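Local coordinates for nitrate transport protein (Parabacteroides distasonis, PDB 3HN0), which probably binds a small solute, perhaps nitrate or a related compound, and delivers it to an ABC transporter, as substrate-binding proteins do, at residues A[23-28]-A[218-223]; A[45-50]-A[62-67]; A[99-102]-A[108-111]; A[112-117]-A[171-176]; A[149-154]-A[237-242]. All coordinates share one frame; numbering follows the deposited sequence. Where two conformers were deposited one is given.

Contact 1: residues A[23-28]-A[218-223]; sequences WLENPP and IHSLEE
Glu25 and Ser220 join the end of helix 21-25 to helix 214-223 through one polar contact. Ser220 OG donates a hydrogen bond to Glu25 OE1, modelled at 2.4 Å between those two atoms; so short a length is doubtful in detail, and only the pairing can be relied on. The hydroxyl lies close along the glutamate chain as well as at its end, with Ser220 OG 3.4 Å from Glu25 CB. A bend in the glutamate produces this: CG is anti to the backbone N, and chi2 of 71° then folds the carboxylate back toward the serine. Ser220 OG, likewise anti to its own N (chi1 -176°), is turned out to meet it. A serine suits the place because its short hydroxyl can serve a carboxylate where the two helices approach with CA atoms of Glu25 and Ser220 just 6.4 Å apart. Glu223 OE1 lies 4.7 Å from Glu25 OE1; this like charge would probably destabilise the Glu25 carboxylate somewhat, and the serine's hydrogen bond would partly offset it. Next to it, Leu24 CD1 comes to 4.6 Å from Leu221 CD2, a loose apolar approach rather than tight packing. Further out, His224 lies beside Glu25 and its ND1 bonds Ser220 O. Helix 21-25 is seated on the large mixed sheet, where Trp23 and Leu24 pack on strand 33-40, and Trp23 also packs on helix 196-212. Helix 214-223 packs through Ile218 on helix 234-240.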
# COMPACT_ATOMS: atom_id res chain seq x y z
N TRP A 23 -0.30 16.51 20.46
CA TRP A 23 -1.37 16.70 21.47
C TRP A 23 -0.84 16.72 22.89
O TRP A 23 -1.48 17.24 23.81
CB TRP A 23 -2.41 15.61 21.35
CG TRP A 23 -3.31 15.66 20.10
CD1 TRP A 23 -3.15 16.46 18.99
CD2 TRP A 23 -4.47 14.89 19.87
NE1 TRP A 23 -4.16 16.20 18.08
CE2 TRP A 23 -4.98 15.24 18.59
CE3 TRP A 23 -5.12 13.88 20.58
CZ2 TRP A 23 -6.10 14.63 18.05
CZ3 TRP A 23 -6.23 13.31 20.05
CH2 TRP A 23 -6.71 13.69 18.79
N LEU A 24 0.34 16.15 23.10
CA LEU A 24 1.03 16.29 24.39
C LEU A 24 1.65 17.64 24.47
O LEU A 24 1.56 18.33 25.49
CB LEU A 24 2.11 15.20 24.56
CG LEU A 24 1.56 13.82 24.81
CD1 LEU A 24 2.68 12.77 24.69
CD2 LEU A 24 0.94 13.78 26.20
N GLU A 25 2.29 18.04 23.38
CA GLU A 25 2.95 19.33 23.31
C GLU A 25 1.94 20.47 23.44
O GLU A 25 2.17 21.39 24.21
CB GLU A 25 3.74 19.46 21.99
CG GLU A 25 4.54 20.78 21.84
CD GLU A 25 5.77 20.88 22.77
OE1 GLU A 25 6.21 19.86 23.36
OE2 GLU A 25 6.30 22.01 22.92
N ASN A 26 0.84 20.38 22.70
CA ASN A 26 -0.15 21.47 22.52
C ASN A 26 -1.55 20.87 22.50
O ASN A 26 -2.14 20.70 21.42
CB ASN A 26 0.07 22.16 21.18
CG ASN A 26 1.37 22.94 21.12
OD1 ASN A 26 1.54 23.93 21.84
ND2 ASN A 26 2.31 22.49 20.27
N PRO A 27 -2.07 20.54 23.67
CA PRO A 27 -3.35 19.83 23.73
C PRO A 27 -4.46 20.61 23.00
O PRO A 27 -4.66 21.79 23.30
CB PRO A 27 -3.67 19.80 25.21
CG PRO A 27 -2.32 19.88 25.91
CD PRO A 27 -1.43 20.68 24.99
N PRO A 28 -5.16 19.95 22.07
CA PRO A 28 -6.27 20.61 21.36
C PRO A 28 -7.44 20.85 22.29
O PRO A 28 -7.58 20.16 23.30
CB PRO A 28 -6.69 19.60 20.31
CG PRO A 28 -5.67 18.58 20.28
CD PRO A 28 -4.83 18.65 21.47
N ILE A 218 10.25 14.50 17.78
CA ILE A 218 11.09 13.72 18.63
C ILE A 218 11.49 14.49 19.89
O ILE A 218 11.43 13.97 21.00
CB ILE A 218 12.35 13.22 17.86
CG1 ILE A 218 11.93 12.20 16.79
CG2 ILE A 218 13.38 12.61 18.84
CD1 ILE A 218 12.96 11.91 15.70
N HIS A 219 11.92 15.73 19.69
CA HIS A 219 12.30 16.61 20.76
C HIS A 219 11.19 16.70 21.79
O HIS A 219 11.43 16.60 22.98
CB HIS A 219 12.62 18.01 20.18
CG HIS A 219 13.25 18.94 21.17
ND1 HIS A 219 14.59 18.87 21.49
CD2 HIS A 219 12.74 19.96 21.89
CE1 HIS A 219 14.87 19.79 22.38
NE2 HIS A 219 13.77 20.47 22.65
N SER A 220 9.97 16.91 21.32
CA SER A 220 8.83 17.02 22.25
C SER A 220 8.55 15.72 22.99
O SER A 220 8.30 15.72 24.18
CB SER A 220 7.57 17.52 21.54
OG SER A 220 6.57 17.69 22.50
N LEU A 221 8.60 14.59 22.29
CA LEU A 221 8.42 13.32 22.94
C LEU A 221 9.47 13.06 24.02
O LEU A 221 9.17 12.54 25.08
CB LEU A 221 8.41 12.18 21.93
CG LEU A 221 7.16 12.15 21.02
CD1 LEU A 221 7.60 11.41 19.76
CD2 LEU A 221 5.91 11.48 21.69
N GLU A 222 10.70 13.47 23.73
CA GLU A 222 11.80 13.31 24.69
C GLU A 222 11.56 14.19 25.92
O GLU A 222 11.66 13.71 27.04
CB GLU A 222 13.12 13.63 24.04
CG GLU A 222 13.59 12.53 23.11
CD GLU A 222 14.76 12.94 22.23
OE1 GLU A 222 15.15 14.13 22.21
OE2 GLU A 222 15.32 12.05 21.55
N GLU A 223 11.20 15.46 25.69
CA GLU A 223 10.91 16.35 26.82
C GLU A 223 9.81 15.83 27.73
O GLU A 223 9.86 16.05 28.95
CB GLU A 223 10.60 17.78 26.34
CG GLU A 223 11.87 18.45 25.80
CD GLU A 223 11.69 19.90 25.44
OE1 GLU A 223 10.53 20.35 25.27
OE2 GLU A 223 12.70 20.62 25.35

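Contact 2: residues A[45-50]-A[62-67]; sequences LAQALL and MINAAN
Gln47 and Asn64 hold the nearest CA atoms of segments 45-50 and 62-67, on helices 43-51 and 62-70, at 8.2 Å from each other. A glutamine and an asparagine amide bridge the gap. Gln47 points toward the other helix and is extended beyond CG (chi2 -173°), which carries its amide across. Asn64 ND2 gives a hydrogen bond to Gln47 OE1 at 2.8 Å, nearly straight at the hydrogen with an angle of 165°. The oxygen lies in the plane of the asparagine amide, as a good donor geometry requires, but the nitrogen stands well above the glutamine's carbonyl plane, 52° out of it, with the two amide planes turned steeply against each other. Gln47 OE1 also rests 3.3 Å from Asn64 CB. A water donates a second bond to Gln47 OE1 at 2.6 Å and accepts one from Asn67 ND2 at 2.9 Å, so one oxygen serves Asn64 directly and Asn67 through the water. An alanine in place of Gln47 would probably leave Asn64 ND2 without this acceptor and the water without its link to the opposite helix. Helix 43-51 is the crossover helix between parallel strands 33-40 and 57-61, and helix 62-70 follows strand 57-61. Beneath this surface contact, Ala46 packs on strand 33-40, while Leu50 and Ala65 both reach strand 184-188; selenomethionine Met62 and Ile63 turn to helix 251-264.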
# COMPACT_ATOMS: atom_id res chain seq x y z
N LEU A 45 -4.85 -2.94 30.10
CA LEU A 45 -5.14 -1.72 30.86
C LEU A 45 -5.97 -0.76 30.02
O LEU A 45 -6.94 -0.19 30.51
CB LEU A 45 -3.84 -1.04 31.34
CG LEU A 45 -3.03 -1.82 32.39
CD1 LEU A 45 -1.69 -1.13 32.65
CD2 LEU A 45 -3.81 -2.00 33.67
N ALA A 46 -5.63 -0.62 28.73
CA ALA A 46 -6.44 0.18 27.81
C ALA A 46 -7.88 -0.29 27.70
O ALA A 46 -8.81 0.51 27.76
CB ALA A 46 -5.77 0.20 26.42
N GLN A 47 -8.07 -1.61 27.61
CA GLN A 47 -9.41 -2.24 27.56
C GLN A 47 -10.19 -1.99 28.81
O GLN A 47 -11.41 -1.63 28.77
CB GLN A 47 -9.31 -3.76 27.31
CG GLN A 47 -8.81 -4.06 25.92
CD GLN A 47 -8.85 -5.50 25.55
OE1 GLN A 47 -8.70 -5.82 24.37
NE2 GLN A 47 -9.03 -6.40 26.52
N ALA A 48 -9.52 -2.15 29.96
CA ALA A 48 -10.15 -1.90 31.26
C ALA A 48 -10.65 -0.46 31.36
O ALA A 48 -11.80 -0.21 31.78
CB ALA A 48 -9.17 -2.21 32.44
N LEU A 49 -9.84 0.47 30.89
CA LEU A 49 -10.27 1.88 30.89
C LEU A 49 -11.51 2.11 30.07
O LEU A 49 -12.40 2.89 30.46
CB LEU A 49 -9.13 2.78 30.39
CG LEU A 49 -7.92 2.93 31.31
CD1 LEU A 49 -6.79 3.58 30.49
CD2 LEU A 49 -8.25 3.72 32.61
N LEU A 50 -11.59 1.47 28.90
CA LEU A 50 -12.76 1.58 28.07
C LEU A 50 -13.98 0.96 28.72
O LEU A 50 -15.04 1.59 28.81
CB LEU A 50 -12.54 0.90 26.72
CG LEU A 50 -11.60 1.61 25.75
CD1 LEU A 50 -11.18 0.67 24.64
CD2 LEU A 50 -12.32 2.83 25.21
N MSE A 62 -5.82 -3.25 16.44
CA MSE A 62 -7.07 -3.50 15.73
C MSE A 62 -7.72 -4.81 16.16
O MSE A 62 -8.96 -4.88 16.28
CB MSE A 62 -6.84 -3.48 14.20
CG MSE A 62 -8.01 -3.58 13.33
SE MSE A 62 -9.29 -2.19 13.48
CE MSE A 62 -8.17 -0.85 12.64
N ILE A 63 -6.93 -5.86 16.39
CA ILE A 63 -7.58 -7.15 16.81
C ILE A 63 -8.33 -6.97 18.14
O ILE A 63 -9.42 -7.49 18.32
CB ILE A 63 -6.62 -8.37 16.78
CG1 ILE A 63 -5.46 -8.23 17.75
CG2 ILE A 63 -6.03 -8.55 15.34
CD1 ILE A 63 -4.70 -9.58 17.94
N ASN A 64 -7.77 -6.20 19.07
CA ASN A 64 -8.46 -5.94 20.33
C ASN A 64 -9.71 -5.17 20.11
O ASN A 64 -10.73 -5.40 20.76
CB ASN A 64 -7.56 -5.18 21.33
CG ASN A 64 -6.33 -6.00 21.76
OD1 ASN A 64 -5.42 -6.20 20.96
ND2 ASN A 64 -6.30 -6.45 23.01
N ALA A 65 -9.64 -4.19 19.22
CA ALA A 65 -10.81 -3.36 18.93
C ALA A 65 -11.94 -4.23 18.40
O ALA A 65 -13.09 -4.19 18.89
CB ALA A 65 -10.41 -2.24 17.93
N ALA A 66 -11.61 -5.10 17.46
CA ALA A 66 -12.58 -6.03 16.92
C ALA A 66 -13.20 -6.94 17.96
O ALA A 66 -14.43 -7.14 17.98
CB ALA A 66 -11.97 -6.86 15.79
N ASN A 67 -12.36 -7.52 18.81
CA ASN A 67 -12.80 -8.41 19.87
C ASN A 67 -13.72 -7.69 20.84
O ASN A 67 -14.83 -8.13 21.11
CB ASN A 67 -11.59 -8.96 20.63
CG ASN A 67 -12.00 -10.04 21.61
OD1 ASN A 67 -12.73 -10.95 21.26
ND2 ASN A 67 -11.55 -9.93 22.85
O HOH W 1 -9.45 -7.93 23.14

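Contact 3: residues A[99-102]-A[108-111]; sequences LYVF and PDIL
Phe102 and Pro108 supply the aromatic part of this contact. Pro108 CB sits over one face of the phenylalanine ring in a CH-pi contact, 4.1 Å from the Phe102 ring centroid and 27° off the ring normal. Pro108 CG comes closer still, to the rim, 3.5 Å from Phe102 CE2. Phe102 holds its CG between the backbone N and the carbonyl carbon (chi1 66°), and this turn brings the end of the ring nearer the proline. A proline fits here: in the first turn of helix 107-119 it lacks only an N-H that the helix would not use, while its rigid ring offers carbons to the aromatic. Replacing Phe102 by an alanine would probably strip Pro108 of its aromatic cover and open a gap beside the start of the helix. The aliphatic contact is Val101 with Asp109: Val101 CG1 approaches the backbone at Asp109 CA to 3.6 Å and is 4.0 Å from Asp109 CB. A beta-branched valine thus fills the space against the helix without needing length. The polar end of Asp109 is engaged elsewhere, OD1 by the hydroxyl of Tyr127 and a salt bridge with Arg113, OD2 by Gly105 N. All this lies within a beta-alpha-beta unit: helix 107-119 links parallel strands 99-100 and 125-126, with Val101 also packing on Leu125, and Ile110 on the far side reaches helix 251-264.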
# COMPACT_ATOMS: atom_id res chain seq x y z
N LEU A 99 14.13 -17.28 13.71
CA LEU A 99 13.52 -15.98 13.66
C LEU A 99 12.77 -15.75 14.95
O LEU A 99 11.81 -16.47 15.26
CB LEU A 99 12.58 -15.85 12.45
CG LEU A 99 11.70 -14.61 12.32
CD1 LEU A 99 12.55 -13.39 12.34
CD2 LEU A 99 10.88 -14.72 11.01
N TYR A 100 13.21 -14.77 15.71
CA TYR A 100 12.60 -14.50 16.99
C TYR A 100 11.46 -13.54 16.83
O TYR A 100 11.63 -12.47 16.23
CB TYR A 100 13.61 -13.94 17.98
CG TYR A 100 14.54 -14.97 18.54
CD1 TYR A 100 15.58 -15.48 17.79
CD2 TYR A 100 14.35 -15.47 19.83
CE1 TYR A 100 16.45 -16.48 18.32
CE2 TYR A 100 15.20 -16.42 20.37
CZ TYR A 100 16.24 -16.92 19.61
OH TYR A 100 17.08 -17.88 20.14
N VAL A 101 10.31 -13.92 17.41
CA VAL A 101 9.06 -13.20 17.28
C VAL A 101 8.48 -12.91 18.67
O VAL A 101 8.38 -13.81 19.50
CB VAL A 101 8.05 -14.08 16.45
CG1 VAL A 101 6.73 -13.38 16.31
CG2 VAL A 101 8.65 -14.45 15.08
N PHE A 102 8.13 -11.66 18.91
CA PHE A 102 7.48 -11.28 20.14
C PHE A 102 5.93 -11.39 19.95
O PHE A 102 5.43 -11.58 18.85
CB PHE A 102 7.92 -9.87 20.55
CG PHE A 102 7.46 -8.79 19.61
CD1 PHE A 102 8.22 -8.46 18.46
CD2 PHE A 102 6.29 -8.09 19.84
CE1 PHE A 102 7.79 -7.48 17.58
CE2 PHE A 102 5.87 -7.08 18.97
CZ PHE A 102 6.62 -6.80 17.82
N PRO A 108 1.80 -9.27 15.64
CA PRO A 108 3.14 -9.46 15.07
C PRO A 108 3.49 -10.89 14.69
O PRO A 108 4.11 -11.15 13.66
CB PRO A 108 4.09 -8.95 16.17
CG PRO A 108 3.28 -8.91 17.42
CD PRO A 108 1.84 -8.61 16.96
N ASP A 109 3.07 -11.85 15.50
CA ASP A 109 3.27 -13.26 15.21
C ASP A 109 2.53 -13.73 13.93
O ASP A 109 3.12 -14.28 12.99
CB ASP A 109 2.76 -14.05 16.43
CG ASP A 109 2.95 -15.54 16.30
OD1 ASP A 109 3.74 -15.96 15.42
OD2 ASP A 109 2.32 -16.28 17.10
N ILE A 110 1.24 -13.45 13.88
CA ILE A 110 0.41 -13.83 12.73
C ILE A 110 0.92 -13.23 11.42
O ILE A 110 1.05 -13.94 10.41
CB ILE A 110 -1.06 -13.51 12.95
CG1 ILE A 110 -1.63 -14.35 14.10
CG2 ILE A 110 -1.86 -13.78 11.62
CD1 ILE A 110 -2.79 -13.70 14.88
N LEU A 111 1.26 -11.94 11.44
CA LEU A 111 1.78 -11.27 10.25
C LEU A 111 3.14 -11.81 9.81
O LEU A 111 3.45 -11.82 8.60
CB LEU A 111 1.81 -9.75 10.43
CG LEU A 111 0.38 -9.12 10.50
CD1 LEU A 111 0.47 -7.59 10.48
CD2 LEU A 111 -0.54 -9.62 9.40

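Contact 4: residues A[112-117]-A[171-176]; sequences TRYYLG and NHLTDN
Tyr114 reaches from helix 107-119, the helix of a beta-alpha-beta unit, to Leu173 in the loop between strands 165-169 and 184-188. Taken in order, Thr112 comes first, its OG1 bonding Pro108 O one turn back, and Arg113 follows, packing on Leu125 and Tyr264. Tyr114 carries the contact. Its CG is anti to the backbone N (chi1 170°), which sends the ring off the helix toward the loop, and a phenol has just the length to place a hydroxyl at the loop backbone. Tyr114 OH donates a hydrogen bond to Leu173 O at 2.7 Å, meeting the carbonyl at a C=O...O angle of 134° and tilted 22° from its plane. That oxygen lies at the edge of the tyrosine ring and in its plane, 3.5 Å from Tyr114 CE2, and His172 O, 4.1 Å from the same Tyr114 CE2, stands at the same edge. Both loop carbonyls thus meet the rim of the ring rather than a face. Tyr115 then lies to the side of the loop, and Leu116 returns to the interior. The loop has its own supports: Asp169 OD2 bonds His172 NE2 and Asp177 OD2 bonds Leu173 N. Helix 251-264 offers Leu260 to both Tyr114 and Leu173, and Leu173 also packs on Asp41 of the second subunit. Leu173 starts away from the helix, yet its chain turns back, and Leu173 CD1 ends 3.6 Å from Tyr114 OH.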
# COMPACT_ATOMS: atom_id res chain seq x y z
N THR A 112 3.96 -12.22 10.75
CA THR A 112 5.24 -12.81 10.41
C THR A 112 4.97 -14.15 9.74
O THR A 112 5.54 -14.44 8.70
CB THR A 112 6.12 -12.98 11.68
OG1 THR A 112 6.36 -11.67 12.24
CG2 THR A 112 7.46 -13.62 11.35
N ARG A 113 4.07 -14.94 10.30
CA ARG A 113 3.74 -16.22 9.68
C ARG A 113 3.17 -16.02 8.28
O ARG A 113 3.52 -16.73 7.35
CB ARG A 113 2.79 -17.01 10.58
CG ARG A 113 3.50 -17.62 11.80
CD ARG A 113 2.57 -18.59 12.51
NE ARG A 113 1.87 -17.95 13.62
CZ ARG A 113 0.64 -18.26 14.02
NH1 ARG A 113 -0.09 -19.16 13.38
NH2 ARG A 113 0.14 -17.62 15.08
N TYR A 114 2.35 -14.98 8.11
CA TYR A 114 1.78 -14.70 6.80
C TYR A 114 2.86 -14.36 5.77
O TYR A 114 2.85 -14.83 4.60
CB TYR A 114 0.77 -13.56 6.93
CG TYR A 114 0.31 -13.05 5.58
CD1 TYR A 114 -0.54 -13.81 4.79
CD2 TYR A 114 0.74 -11.79 5.08
CE1 TYR A 114 -0.95 -13.38 3.56
CE2 TYR A 114 0.32 -11.35 3.82
CZ TYR A 114 -0.53 -12.16 3.07
OH TYR A 114 -0.98 -11.77 1.82
N TYR A 115 3.77 -13.47 6.19
CA TYR A 115 4.87 -13.04 5.34
C TYR A 115 5.75 -14.23 4.92
O TYR A 115 6.07 -14.37 3.77
CB TYR A 115 5.74 -11.99 6.06
CG TYR A 115 6.97 -11.62 5.28
CD1 TYR A 115 6.89 -10.70 4.26
CD2 TYR A 115 8.19 -12.22 5.55
CE1 TYR A 115 8.03 -10.38 3.50
CE2 TYR A 115 9.32 -11.89 4.79
CZ TYR A 115 9.21 -10.97 3.78
OH TYR A 115 10.29 -10.63 3.01
N LEU A 116 6.09 -15.08 5.86
CA LEU A 116 6.96 -16.23 5.55
C LEU A 116 6.26 -17.16 4.57
O LEU A 116 6.87 -17.61 3.60
CB LEU A 116 7.37 -16.95 6.81
CG LEU A 116 8.29 -16.18 7.79
CD1 LEU A 116 8.49 -17.01 9.08
CD2 LEU A 116 9.63 -15.79 7.18
N GLY A 117 4.98 -17.42 4.78
CA GLY A 117 4.21 -18.23 3.82
C GLY A 117 4.13 -17.64 2.43
O GLY A 117 4.36 -18.31 1.41
N ASN A 171 4.57 -5.14 6.56
CA ASN A 171 3.34 -4.40 6.75
C ASN A 171 2.33 -4.44 5.60
O ASN A 171 1.32 -3.74 5.64
CB ASN A 171 3.62 -2.93 7.11
CG ASN A 171 4.49 -2.78 8.36
OD1 ASN A 171 4.07 -3.14 9.44
ND2 ASN A 171 5.71 -2.30 8.17
N HIS A 172 2.57 -5.26 4.58
CA HIS A 172 1.74 -5.23 3.38
C HIS A 172 1.13 -6.57 3.06
O HIS A 172 1.78 -7.60 3.17
CB HIS A 172 2.54 -4.72 2.17
CG HIS A 172 3.29 -3.46 2.42
ND1 HIS A 172 2.71 -2.21 2.30
CD2 HIS A 172 4.58 -3.25 2.76
CE1 HIS A 172 3.62 -1.28 2.58
NE2 HIS A 172 4.75 -1.89 2.87
N LEU A 173 -0.11 -6.54 2.57
CA LEU A 173 -0.79 -7.78 2.13
C LEU A 173 -0.10 -8.37 0.89
O LEU A 173 0.17 -9.58 0.83
CB LEU A 173 -2.27 -7.49 1.82
CG LEU A 173 -3.10 -8.76 1.53
CD1 LEU A 173 -3.51 -9.40 2.86
CD2 LEU A 173 -4.34 -8.44 0.67
N THR A 174 0.21 -7.50 -0.07
CA THR A 174 0.76 -7.86 -1.37
C THR A 174 1.71 -6.76 -1.74
O THR A 174 1.73 -5.70 -1.09
CB THR A 174 -0.40 -7.89 -2.45
OG1 THR A 174 -1.04 -6.59 -2.55
CG2 THR A 174 -1.46 -8.93 -2.09
N ASP A 175 2.47 -6.92 -2.82
CA ASP A 175 3.28 -5.80 -3.35
C ASP A 175 2.52 -4.57 -3.86
O ASP A 175 2.87 -3.44 -3.52
CB ASP A 175 4.23 -6.30 -4.42
CG ASP A 175 5.41 -6.95 -3.81
OD1 ASP A 175 6.21 -6.19 -3.20
OD2 ASP A 175 5.51 -8.20 -3.88
N ASN A 176 1.46 -4.75 -4.64
CA ASN A 176 0.64 -3.58 -5.01
C ASN A 176 -0.05 -2.86 -3.81
O ASN A 176 -0.70 -1.83 -4.01
CB ASN A 176 -0.38 -3.91 -6.13

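Contact 5: residues A[149-154]-A[237-242]; sequences LGEPFL and IERCKI
Arg239 grips Glu151 side-on in a salt bridge in which two nitrogens share one oxygen. Arg239 NE donates to Glu151 OE2 at 2.8 Å with an angle of 152° at the hydrogen, and Arg239 NH2 to the same Glu151 OE2 at 3.0 Å. The NE meets that oxygen nearly end-on to its C-O bond, whereas the NH2 hydrogen bond falls on the syn lone pair of Glu151 OE2. Carboxylate and guanidinium planes are only 19° apart, and the nearly coplanar groups bring opposite charges together edge to edge. A bend in the arginine at chi3 (-72°) brings NE and NH2 round together. Ser155 OG bonds Glu151 OE1 and so holds the carboxylate from turning. The architecture is consistent with a two-lobed type II periplasmic-binding fold, and the bridge probably joins its lobes: helix 153-160 belongs with the small antiparallel sheet of strand 146-149, while helix 234-240 leads into strand 242-246 of the large mixed sheet. Glu151 is followed by a cis peptide to Pro152, a kink just ahead of helix 153-160. Leu154 CD2 lies 3.5 Å from Arg239 NE and 3.8 Å from Arg239 CD, shielding the charged chain with a methyl, and Leu154 rests on Tyr87 and Val89. Against the acid's stem, Cys240 SG lies 3.8 Å from Glu151 CG, and the compact cysteine side chain also packs on Pro15 and Ile18.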
# COMPACT_ATOMS: atom_id res chain seq x y z
N LEU A 149 10.76 -6.59 14.55
CA LEU A 149 10.68 -5.45 15.48
C LEU A 149 9.90 -4.29 14.87
O LEU A 149 9.90 -4.10 13.68
CB LEU A 149 12.09 -4.93 15.85
CG LEU A 149 12.95 -5.80 16.75
CD1 LEU A 149 14.39 -5.22 16.83
CD2 LEU A 149 12.40 -6.00 18.14
N GLY A 150 9.33 -3.47 15.75
CA GLY A 150 8.81 -2.14 15.42
C GLY A 150 9.52 -1.10 16.27
O GLY A 150 10.37 -1.42 17.09
N GLU A 151 9.16 0.16 16.07
CA GLU A 151 9.85 1.27 16.71
C GLU A 151 9.38 1.46 18.13
O GLU A 151 8.24 1.21 18.39
CB GLU A 151 9.59 2.52 15.90
CG GLU A 151 10.19 2.43 14.48
CD GLU A 151 11.69 2.49 14.48
OE1 GLU A 151 12.35 2.59 15.56
OE2 GLU A 151 12.24 2.43 13.39
N PRO A 152 10.26 1.95 19.03
CA PRO A 152 11.63 2.43 18.88
C PRO A 152 12.68 1.32 18.93
O PRO A 152 13.88 1.56 18.65
CB PRO A 152 11.78 3.35 20.10
CG PRO A 152 10.98 2.73 21.09
CD PRO A 152 9.80 2.10 20.43
N PHE A 153 12.23 0.10 19.22
CA PHE A 153 13.16 -1.02 19.46
C PHE A 153 13.99 -1.29 18.20
O PHE A 153 15.18 -1.63 18.26
CB PHE A 153 12.34 -2.26 19.79
CG PHE A 153 11.46 -2.06 20.95
CD1 PHE A 153 12.00 -2.02 22.22
CD2 PHE A 153 10.04 -1.88 20.78
CE1 PHE A 153 11.18 -1.84 23.34
CE2 PHE A 153 9.23 -1.68 21.89
CZ PHE A 153 9.82 -1.64 23.18
N LEU A 154 13.33 -1.19 17.06
CA LEU A 154 13.99 -1.34 15.76
C LEU A 154 15.19 -0.40 15.64
O LEU A 154 16.29 -0.81 15.31
CB LEU A 154 12.99 -1.06 14.65
CG LEU A 154 13.46 -1.15 13.18
CD1 LEU A 154 14.16 -2.47 12.88
CD2 LEU A 154 12.22 -0.94 12.20
N ILE A 237 10.73 7.72 12.46
CA ILE A 237 9.38 8.25 12.14
C ILE A 237 8.94 7.85 10.75
O ILE A 237 7.82 7.38 10.57
CB ILE A 237 9.34 9.76 12.36
CG1 ILE A 237 9.42 10.01 13.87
CG2 ILE A 237 8.04 10.34 11.78
CD1 ILE A 237 9.22 11.47 14.26
N GLU A 238 9.86 7.93 9.77
CA GLU A 238 9.55 7.49 8.41
C GLU A 238 9.07 6.05 8.36
O GLU A 238 8.07 5.74 7.67
CB GLU A 238 10.73 7.67 7.44
CG GLU A 238 11.05 9.08 7.01
CD GLU A 238 12.48 9.20 6.38
OE1 GLU A 238 13.05 8.18 5.85
OE2 GLU A 238 13.02 10.32 6.44
N ARG A 239 9.76 5.16 9.07
CA ARG A 239 9.35 3.76 9.14
C ARG A 239 7.98 3.50 9.78
O ARG A 239 7.37 2.49 9.54
CB ARG A 239 10.43 2.92 9.83
CG ARG A 239 11.70 2.79 8.99
CD ARG A 239 12.61 1.69 9.49
NE ARG A 239 13.23 2.10 10.74
CZ ARG A 239 14.46 2.59 10.90
NH1 ARG A 239 15.30 2.78 9.87
NH2 ARG A 239 14.87 2.90 12.10
N CYS A 240 7.53 4.41 10.63
CA CYS A 240 6.22 4.26 11.25
C CYS A 240 5.09 4.55 10.28
O CYS A 240 3.94 4.14 10.54
CB CYS A 240 6.05 5.18 12.49
SG CYS A 240 7.16 4.70 13.81
N LYS A 241 5.36 5.26 9.18
CA LYS A 241 4.31 5.48 8.15
C LYS A 241 3.05 6.10 8.82
O LYS A 241 1.94 5.53 8.78
CB LYS A 241 3.94 4.18 7.42
CG LYS A 241 5.13 3.50 6.65
CD LYS A 241 5.67 4.40 5.54
CE LYS A 241 6.83 3.75 4.74
NZ LYS A 241 8.15 4.05 5.36
N ILE A 242 3.25 7.28 9.36
CA ILE A 242 2.25 8.00 10.14
C ILE A 242 1.32 8.76 9.18
O ILE A 242 1.76 9.60 8.40
CB ILE A 242 2.93 8.95 11.19
CG1 ILE A 242 3.84 8.15 12.15
CG2 ILE A 242 1.90 9.80 11.95
CD1 ILE A 242 3.09 7.21 13.16

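In the fold
The first segments follow one another along the chain from contact 1 to contact 5. Contact 1 spans contacts 2, 3 and 4, while contact 5 crosses it. Contacts 3 and 4 share helix 107-119, with centres 12 Å apart, and touch where strand 99-100 packs on that helix. Contact 5 adjoins contact 3 where Phe102 meets Leu149, and contact 1 where Ile218 meets Ile237, so it lies between two ends of the fold whose contacts 1 and 4 are 34 Å apart by their centres. Contacts 1 and 2 appear to belong to the lobe of the large mixed sheet, contacts 3 and 4 to the other lobe, and contact 5 probably joins the two lobes that close on the solute.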